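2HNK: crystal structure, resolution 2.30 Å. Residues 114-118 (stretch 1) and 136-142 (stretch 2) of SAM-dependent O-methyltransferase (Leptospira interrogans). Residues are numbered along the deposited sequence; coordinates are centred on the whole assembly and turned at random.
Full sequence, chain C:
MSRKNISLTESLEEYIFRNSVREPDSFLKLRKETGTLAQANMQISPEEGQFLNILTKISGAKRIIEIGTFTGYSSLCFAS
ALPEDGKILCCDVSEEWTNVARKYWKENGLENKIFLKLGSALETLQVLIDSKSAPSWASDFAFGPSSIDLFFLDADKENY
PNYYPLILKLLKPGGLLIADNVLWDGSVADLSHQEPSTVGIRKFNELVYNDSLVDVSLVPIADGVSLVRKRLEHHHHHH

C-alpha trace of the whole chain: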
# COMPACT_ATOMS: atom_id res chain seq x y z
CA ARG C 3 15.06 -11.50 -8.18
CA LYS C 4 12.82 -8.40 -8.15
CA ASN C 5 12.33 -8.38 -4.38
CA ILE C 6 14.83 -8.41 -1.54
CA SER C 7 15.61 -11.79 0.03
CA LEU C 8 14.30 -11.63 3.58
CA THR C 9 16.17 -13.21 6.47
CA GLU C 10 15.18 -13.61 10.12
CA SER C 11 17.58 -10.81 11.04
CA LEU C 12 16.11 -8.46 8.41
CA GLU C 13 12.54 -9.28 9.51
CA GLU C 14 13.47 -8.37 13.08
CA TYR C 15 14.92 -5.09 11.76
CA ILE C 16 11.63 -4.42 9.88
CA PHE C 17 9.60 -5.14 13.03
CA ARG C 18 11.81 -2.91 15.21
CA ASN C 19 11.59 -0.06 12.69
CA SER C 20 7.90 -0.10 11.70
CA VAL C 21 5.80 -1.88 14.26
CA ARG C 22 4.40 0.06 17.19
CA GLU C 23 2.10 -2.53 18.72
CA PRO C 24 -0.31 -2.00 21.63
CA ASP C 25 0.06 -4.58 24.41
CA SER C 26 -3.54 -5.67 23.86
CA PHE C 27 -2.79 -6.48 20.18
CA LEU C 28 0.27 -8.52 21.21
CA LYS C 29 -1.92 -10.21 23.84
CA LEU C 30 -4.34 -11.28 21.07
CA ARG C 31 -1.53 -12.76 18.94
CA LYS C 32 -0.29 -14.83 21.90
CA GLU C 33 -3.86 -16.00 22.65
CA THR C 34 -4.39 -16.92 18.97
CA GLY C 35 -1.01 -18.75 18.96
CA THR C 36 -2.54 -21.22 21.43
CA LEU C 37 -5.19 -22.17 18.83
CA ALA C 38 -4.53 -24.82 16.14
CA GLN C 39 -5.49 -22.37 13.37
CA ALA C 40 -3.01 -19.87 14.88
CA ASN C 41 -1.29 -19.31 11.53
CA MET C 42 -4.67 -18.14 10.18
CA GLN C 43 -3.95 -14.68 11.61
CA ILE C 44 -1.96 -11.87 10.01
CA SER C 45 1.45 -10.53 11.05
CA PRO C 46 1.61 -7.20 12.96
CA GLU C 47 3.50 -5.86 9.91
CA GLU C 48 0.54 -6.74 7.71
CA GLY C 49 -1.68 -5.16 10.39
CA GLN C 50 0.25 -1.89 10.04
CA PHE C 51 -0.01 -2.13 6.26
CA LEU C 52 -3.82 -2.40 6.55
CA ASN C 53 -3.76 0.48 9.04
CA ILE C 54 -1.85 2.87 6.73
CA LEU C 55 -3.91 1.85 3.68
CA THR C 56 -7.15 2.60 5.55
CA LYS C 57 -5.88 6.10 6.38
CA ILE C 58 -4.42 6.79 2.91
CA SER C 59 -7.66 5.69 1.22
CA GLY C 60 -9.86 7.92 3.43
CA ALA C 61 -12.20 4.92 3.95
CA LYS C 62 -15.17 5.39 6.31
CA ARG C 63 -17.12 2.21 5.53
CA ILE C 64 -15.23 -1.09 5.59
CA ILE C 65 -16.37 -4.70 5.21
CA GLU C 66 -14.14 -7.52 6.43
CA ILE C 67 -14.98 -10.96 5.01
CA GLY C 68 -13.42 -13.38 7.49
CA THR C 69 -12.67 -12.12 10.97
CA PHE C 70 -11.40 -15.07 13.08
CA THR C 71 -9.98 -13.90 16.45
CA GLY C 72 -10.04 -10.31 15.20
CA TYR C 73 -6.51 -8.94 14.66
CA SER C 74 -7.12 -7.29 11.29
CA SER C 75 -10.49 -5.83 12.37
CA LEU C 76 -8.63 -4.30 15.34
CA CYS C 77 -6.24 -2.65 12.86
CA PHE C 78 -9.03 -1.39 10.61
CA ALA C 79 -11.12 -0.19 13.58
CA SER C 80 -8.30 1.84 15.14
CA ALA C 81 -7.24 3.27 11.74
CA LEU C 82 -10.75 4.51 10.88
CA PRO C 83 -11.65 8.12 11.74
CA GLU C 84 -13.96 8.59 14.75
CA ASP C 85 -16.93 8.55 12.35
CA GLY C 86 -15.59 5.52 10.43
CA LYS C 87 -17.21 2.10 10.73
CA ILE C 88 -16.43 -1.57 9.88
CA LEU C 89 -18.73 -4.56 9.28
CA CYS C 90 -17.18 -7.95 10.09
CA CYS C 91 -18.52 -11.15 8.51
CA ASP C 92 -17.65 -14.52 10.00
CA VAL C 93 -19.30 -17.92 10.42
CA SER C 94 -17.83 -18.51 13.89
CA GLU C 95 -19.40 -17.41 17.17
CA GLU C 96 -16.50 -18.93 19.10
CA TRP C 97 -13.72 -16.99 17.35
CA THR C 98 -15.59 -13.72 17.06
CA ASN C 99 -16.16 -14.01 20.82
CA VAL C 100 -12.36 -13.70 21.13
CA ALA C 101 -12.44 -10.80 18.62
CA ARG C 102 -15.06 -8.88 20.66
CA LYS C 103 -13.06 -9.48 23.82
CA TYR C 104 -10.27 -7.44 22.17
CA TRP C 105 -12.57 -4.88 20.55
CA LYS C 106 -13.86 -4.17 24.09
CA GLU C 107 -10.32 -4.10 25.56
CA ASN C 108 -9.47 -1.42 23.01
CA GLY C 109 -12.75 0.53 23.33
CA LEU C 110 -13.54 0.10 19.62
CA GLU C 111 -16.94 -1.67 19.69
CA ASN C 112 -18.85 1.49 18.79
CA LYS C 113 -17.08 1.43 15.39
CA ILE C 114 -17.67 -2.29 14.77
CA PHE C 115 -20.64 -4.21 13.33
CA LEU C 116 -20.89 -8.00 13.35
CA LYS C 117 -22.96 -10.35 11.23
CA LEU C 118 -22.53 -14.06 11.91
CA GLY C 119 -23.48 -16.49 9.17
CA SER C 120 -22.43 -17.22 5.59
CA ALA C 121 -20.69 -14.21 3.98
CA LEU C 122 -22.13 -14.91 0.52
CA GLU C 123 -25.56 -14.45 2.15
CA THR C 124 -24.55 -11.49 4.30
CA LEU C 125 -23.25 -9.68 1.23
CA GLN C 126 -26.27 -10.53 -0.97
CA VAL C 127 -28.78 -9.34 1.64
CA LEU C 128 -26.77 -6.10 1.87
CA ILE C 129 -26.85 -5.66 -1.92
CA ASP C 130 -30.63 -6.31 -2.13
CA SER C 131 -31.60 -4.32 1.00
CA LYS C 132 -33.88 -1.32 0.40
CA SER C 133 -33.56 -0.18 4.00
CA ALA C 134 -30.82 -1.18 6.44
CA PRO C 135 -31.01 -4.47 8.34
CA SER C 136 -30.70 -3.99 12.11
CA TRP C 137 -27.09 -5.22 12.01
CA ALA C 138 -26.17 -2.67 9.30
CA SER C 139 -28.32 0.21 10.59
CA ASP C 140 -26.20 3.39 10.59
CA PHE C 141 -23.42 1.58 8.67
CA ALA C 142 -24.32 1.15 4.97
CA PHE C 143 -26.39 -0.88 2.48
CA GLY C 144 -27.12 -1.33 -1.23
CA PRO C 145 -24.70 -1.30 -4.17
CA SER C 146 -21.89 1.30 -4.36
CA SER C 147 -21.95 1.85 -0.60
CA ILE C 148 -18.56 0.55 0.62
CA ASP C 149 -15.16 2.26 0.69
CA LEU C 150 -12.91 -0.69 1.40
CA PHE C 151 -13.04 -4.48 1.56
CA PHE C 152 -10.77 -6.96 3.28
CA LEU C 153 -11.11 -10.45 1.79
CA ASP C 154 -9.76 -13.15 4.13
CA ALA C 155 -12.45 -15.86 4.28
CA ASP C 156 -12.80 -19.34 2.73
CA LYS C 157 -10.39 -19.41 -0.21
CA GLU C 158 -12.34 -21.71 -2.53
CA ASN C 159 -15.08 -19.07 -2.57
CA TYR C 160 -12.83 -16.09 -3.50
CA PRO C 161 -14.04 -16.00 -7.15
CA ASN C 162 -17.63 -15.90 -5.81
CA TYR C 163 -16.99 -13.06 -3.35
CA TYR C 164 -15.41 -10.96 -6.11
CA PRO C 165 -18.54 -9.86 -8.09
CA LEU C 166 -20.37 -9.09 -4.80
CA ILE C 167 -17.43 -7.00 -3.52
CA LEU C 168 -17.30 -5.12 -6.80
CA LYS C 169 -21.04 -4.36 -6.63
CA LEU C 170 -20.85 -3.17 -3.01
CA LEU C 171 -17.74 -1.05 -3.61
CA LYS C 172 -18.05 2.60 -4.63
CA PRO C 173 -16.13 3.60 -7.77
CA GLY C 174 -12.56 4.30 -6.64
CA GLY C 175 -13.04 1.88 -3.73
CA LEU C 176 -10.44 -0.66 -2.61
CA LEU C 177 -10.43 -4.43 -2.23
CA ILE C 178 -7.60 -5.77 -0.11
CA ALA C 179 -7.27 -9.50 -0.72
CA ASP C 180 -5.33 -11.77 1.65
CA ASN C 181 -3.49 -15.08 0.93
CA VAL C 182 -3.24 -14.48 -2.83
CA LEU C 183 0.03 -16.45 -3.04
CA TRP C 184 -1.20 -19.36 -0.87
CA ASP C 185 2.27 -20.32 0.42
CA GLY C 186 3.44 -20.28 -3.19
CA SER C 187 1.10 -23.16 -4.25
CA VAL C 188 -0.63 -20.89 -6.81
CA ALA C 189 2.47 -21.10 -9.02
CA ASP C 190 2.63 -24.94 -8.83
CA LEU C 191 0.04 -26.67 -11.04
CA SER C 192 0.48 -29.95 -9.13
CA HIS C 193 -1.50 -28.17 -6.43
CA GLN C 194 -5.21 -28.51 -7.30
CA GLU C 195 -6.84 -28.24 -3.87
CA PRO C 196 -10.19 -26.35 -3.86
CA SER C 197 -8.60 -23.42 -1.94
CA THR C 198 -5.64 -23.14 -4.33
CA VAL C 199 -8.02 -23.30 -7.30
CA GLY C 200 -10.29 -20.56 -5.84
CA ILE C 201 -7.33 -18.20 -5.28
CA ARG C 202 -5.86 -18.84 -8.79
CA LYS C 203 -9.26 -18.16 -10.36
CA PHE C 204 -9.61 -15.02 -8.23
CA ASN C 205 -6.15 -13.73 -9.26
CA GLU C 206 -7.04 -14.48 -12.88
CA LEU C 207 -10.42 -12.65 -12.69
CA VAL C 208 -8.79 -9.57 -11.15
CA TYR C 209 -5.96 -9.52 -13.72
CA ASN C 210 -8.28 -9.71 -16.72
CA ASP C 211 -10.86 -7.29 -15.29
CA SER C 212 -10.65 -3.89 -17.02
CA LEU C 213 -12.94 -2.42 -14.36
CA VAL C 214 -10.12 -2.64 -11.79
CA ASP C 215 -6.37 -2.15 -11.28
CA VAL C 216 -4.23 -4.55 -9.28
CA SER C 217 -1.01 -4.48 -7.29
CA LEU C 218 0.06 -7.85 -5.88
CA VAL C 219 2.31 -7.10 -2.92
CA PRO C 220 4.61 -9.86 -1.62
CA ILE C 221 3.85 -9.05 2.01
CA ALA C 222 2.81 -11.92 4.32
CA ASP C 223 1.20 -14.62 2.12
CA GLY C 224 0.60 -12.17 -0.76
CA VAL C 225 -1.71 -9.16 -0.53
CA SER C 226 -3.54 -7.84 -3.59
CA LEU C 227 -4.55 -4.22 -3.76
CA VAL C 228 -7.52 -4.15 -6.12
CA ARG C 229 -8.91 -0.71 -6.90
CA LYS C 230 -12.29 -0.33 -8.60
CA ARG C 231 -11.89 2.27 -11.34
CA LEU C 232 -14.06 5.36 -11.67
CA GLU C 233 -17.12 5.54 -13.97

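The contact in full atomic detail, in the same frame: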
# COMPACT_ATOMS: atom_id res chain seq x y z
N ILE C 114 -17.65 -0.94 15.35
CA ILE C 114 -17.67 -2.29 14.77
C ILE C 114 -19.05 -2.92 14.73
O ILE C 114 -19.78 -2.89 15.73
CB ILE C 114 -16.68 -3.23 15.50
CG1 ILE C 114 -15.27 -2.63 15.50
CG2 ILE C 114 -16.68 -4.61 14.88
CD1 ILE C 114 -14.31 -3.33 16.42
N PHE C 115 -19.38 -3.51 13.58
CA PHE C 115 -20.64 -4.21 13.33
C PHE C 115 -20.36 -5.67 13.00
O PHE C 115 -19.46 -5.98 12.21
CB PHE C 115 -21.37 -3.57 12.14
CG PHE C 115 -21.77 -2.14 12.36
CD1 PHE C 115 -20.81 -1.13 12.48
CD2 PHE C 115 -23.12 -1.79 12.43
CE1 PHE C 115 -21.19 0.19 12.69
CE2 PHE C 115 -23.51 -0.46 12.61
CZ PHE C 115 -22.55 0.53 12.75
N LEU C 116 -21.12 -6.58 13.58
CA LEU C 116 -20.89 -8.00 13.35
C LEU C 116 -22.14 -8.68 12.80
O LEU C 116 -23.25 -8.47 13.29
CB LEU C 116 -20.43 -8.69 14.64
CG LEU C 116 -20.10 -10.19 14.65
CD1 LEU C 116 -18.90 -10.52 13.79
CD2 LEU C 116 -19.87 -10.65 16.07
N LYS C 117 -21.94 -9.48 11.75
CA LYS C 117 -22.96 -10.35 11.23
C LYS C 117 -22.41 -11.76 11.08
O LYS C 117 -21.59 -12.03 10.19
CB LYS C 117 -23.51 -9.84 9.89
CG LYS C 117 -24.77 -10.57 9.41
CD LYS C 117 -25.86 -10.60 10.48
CE LYS C 117 -27.08 -11.41 10.03
NZ LYS C 117 -26.75 -12.86 9.91
N LEU C 118 -22.86 -12.65 11.96
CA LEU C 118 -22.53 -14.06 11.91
C LEU C 118 -23.39 -14.75 10.87
O LEU C 118 -24.55 -14.38 10.67
CB LEU C 118 -22.75 -14.72 13.27
CG LEU C 118 -21.88 -14.24 14.44
CD1 LEU C 118 -22.46 -14.74 15.76
CD2 LEU C 118 -20.40 -14.67 14.30
N SER C 136 -31.01 -4.48 10.78
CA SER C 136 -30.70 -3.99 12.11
C SER C 136 -29.19 -4.00 12.37
O SER C 136 -28.66 -3.10 13.02
CB SER C 136 -31.39 -4.86 13.16
OG SER C 136 -30.96 -6.20 13.05
N TRP C 137 -28.53 -5.03 11.84
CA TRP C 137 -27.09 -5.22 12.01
C TRP C 137 -26.24 -4.30 11.13
O TRP C 137 -25.03 -4.17 11.35
CB TRP C 137 -26.70 -6.69 11.84
CG TRP C 137 -27.30 -7.36 10.66
CD1 TRP C 137 -28.46 -8.08 10.63
CD2 TRP C 137 -26.77 -7.39 9.32
NE1 TRP C 137 -28.69 -8.55 9.36
CE2 TRP C 137 -27.67 -8.14 8.53
CE3 TRP C 137 -25.62 -6.85 8.71
CZ2 TRP C 137 -27.46 -8.38 7.16
CZ3 TRP C 137 -25.41 -7.08 7.35
CH2 TRP C 137 -26.33 -7.84 6.59
N ALA C 138 -26.87 -3.65 10.14
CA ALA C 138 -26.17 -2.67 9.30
C ALA C 138 -26.76 -1.25 9.42
O ALA C 138 -26.34 -0.33 8.72
CB ALA C 138 -26.16 -3.11 7.84
N SER C 139 -27.73 -1.10 10.32
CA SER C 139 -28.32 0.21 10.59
C SER C 139 -27.23 1.18 11.04
O SER C 139 -26.46 0.90 11.98
CB SER C 139 -29.43 0.10 11.64
OG SER C 139 -29.93 1.39 11.97
N ASP C 140 -27.18 2.32 10.35
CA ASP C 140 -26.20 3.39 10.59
C ASP C 140 -24.77 3.03 10.13
O ASP C 140 -23.79 3.70 10.48
CB ASP C 140 -26.21 3.86 12.05
CG ASP C 140 -25.79 5.32 12.21
OD1 ASP C 140 -25.49 5.98 11.19
OD2 ASP C 140 -25.77 5.81 13.36
N PHE C 141 -24.67 1.96 9.34
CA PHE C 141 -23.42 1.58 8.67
C PHE C 141 -23.57 1.90 7.19
O PHE C 141 -23.20 3.00 6.77
CB PHE C 141 -23.10 0.09 8.92
CG PHE C 141 -21.91 -0.43 8.13
CD1 PHE C 141 -20.62 -0.06 8.48
CD2 PHE C 141 -22.10 -1.30 7.07
CE1 PHE C 141 -19.52 -0.55 7.75
CE2 PHE C 141 -21.02 -1.78 6.34
CZ PHE C 141 -19.73 -1.41 6.68
N ALA C 142 -24.13 0.97 6.42
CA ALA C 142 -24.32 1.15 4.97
C ALA C 142 -25.14 -0.01 4.40
O ALA C 142 -25.28 -1.05 5.05
CB ALA C 142 -22.98 1.26 4.25

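How do the two backbones meet? Residues 114-118 form an extended strand, and 136-142 follow an irregular path past it without joining it as a sheet partner: no hydrogen bond crosses between the stretches. The nearest alpha carbons, Lys 117 CA and Trp 137 CA, are 6.6 Å apart. Within the second stretch the chain is folded back on itself by the hydrogen bond from Phe 141 N to Ala 138 O, 2.9 Å, while the one from Ser 139 N to Ser 136 O, 3.5 Å, is weak. Asp 140 takes a positive phi of 72°. The alternation of the strand sends Phe 115 and Lys 117 toward the second stretch and Ile 114 and Leu 116 away from it.

What does Phe 115 find on the other side? Its ring, with chi1 in the m well, lies against the folded segment and has 99 Å² of its residue surface covered. Two carbonyl oxygens approach the ring edge near its plane: Trp 137 O is 3.2 Å from Phe 115 CD2, and Ser 139 O is 3.3 Å from Phe 115 CE2. Aromatic C-H groups carry a slight positive charge, so this edge suits carbonyl oxygens better than the electron-rich face would. One face is covered instead by Phe 141 CB, 3.8 Å from Phe 115 CE2 and nearly above the ring centre, in a CH-pi contact.

How does Phe 141 contribute beyond its CB? Its ring and that of Phe 115 form an oblique aromatic pair, with centroids 5.3 Å apart and planes at 44°. Phe 141 is buried, an apt place for a large hydrocarbon side chain, and it backs the Phe 115 ring with apolar surface.

Why do Lys 117 and Trp 137 fit together? The aliphatic part of the lysine lies over one face of the indole. Lys 117 CE is 3.3 Å from Trp 137 NE1, and Lys 117 CD sits 3.4 Å from the centroid of the five-membered ring defined by Trp 137 CG, CD1, NE1, CE2 and CD2, almost on the ring normal. This is a close CH-pi contact, and it uses the length of the lysine and the breadth of the tryptophan. The charged end turns back to its own strand, where Lys 117 NZ donates a hydrogen bond to Leu 118 O, 2.8 Å. At 5.1 Å from that same Trp 137 ring centroid, Lys 117 NZ can add at most a weak cation-pi attraction, so packing of the methylenes dominates this pair.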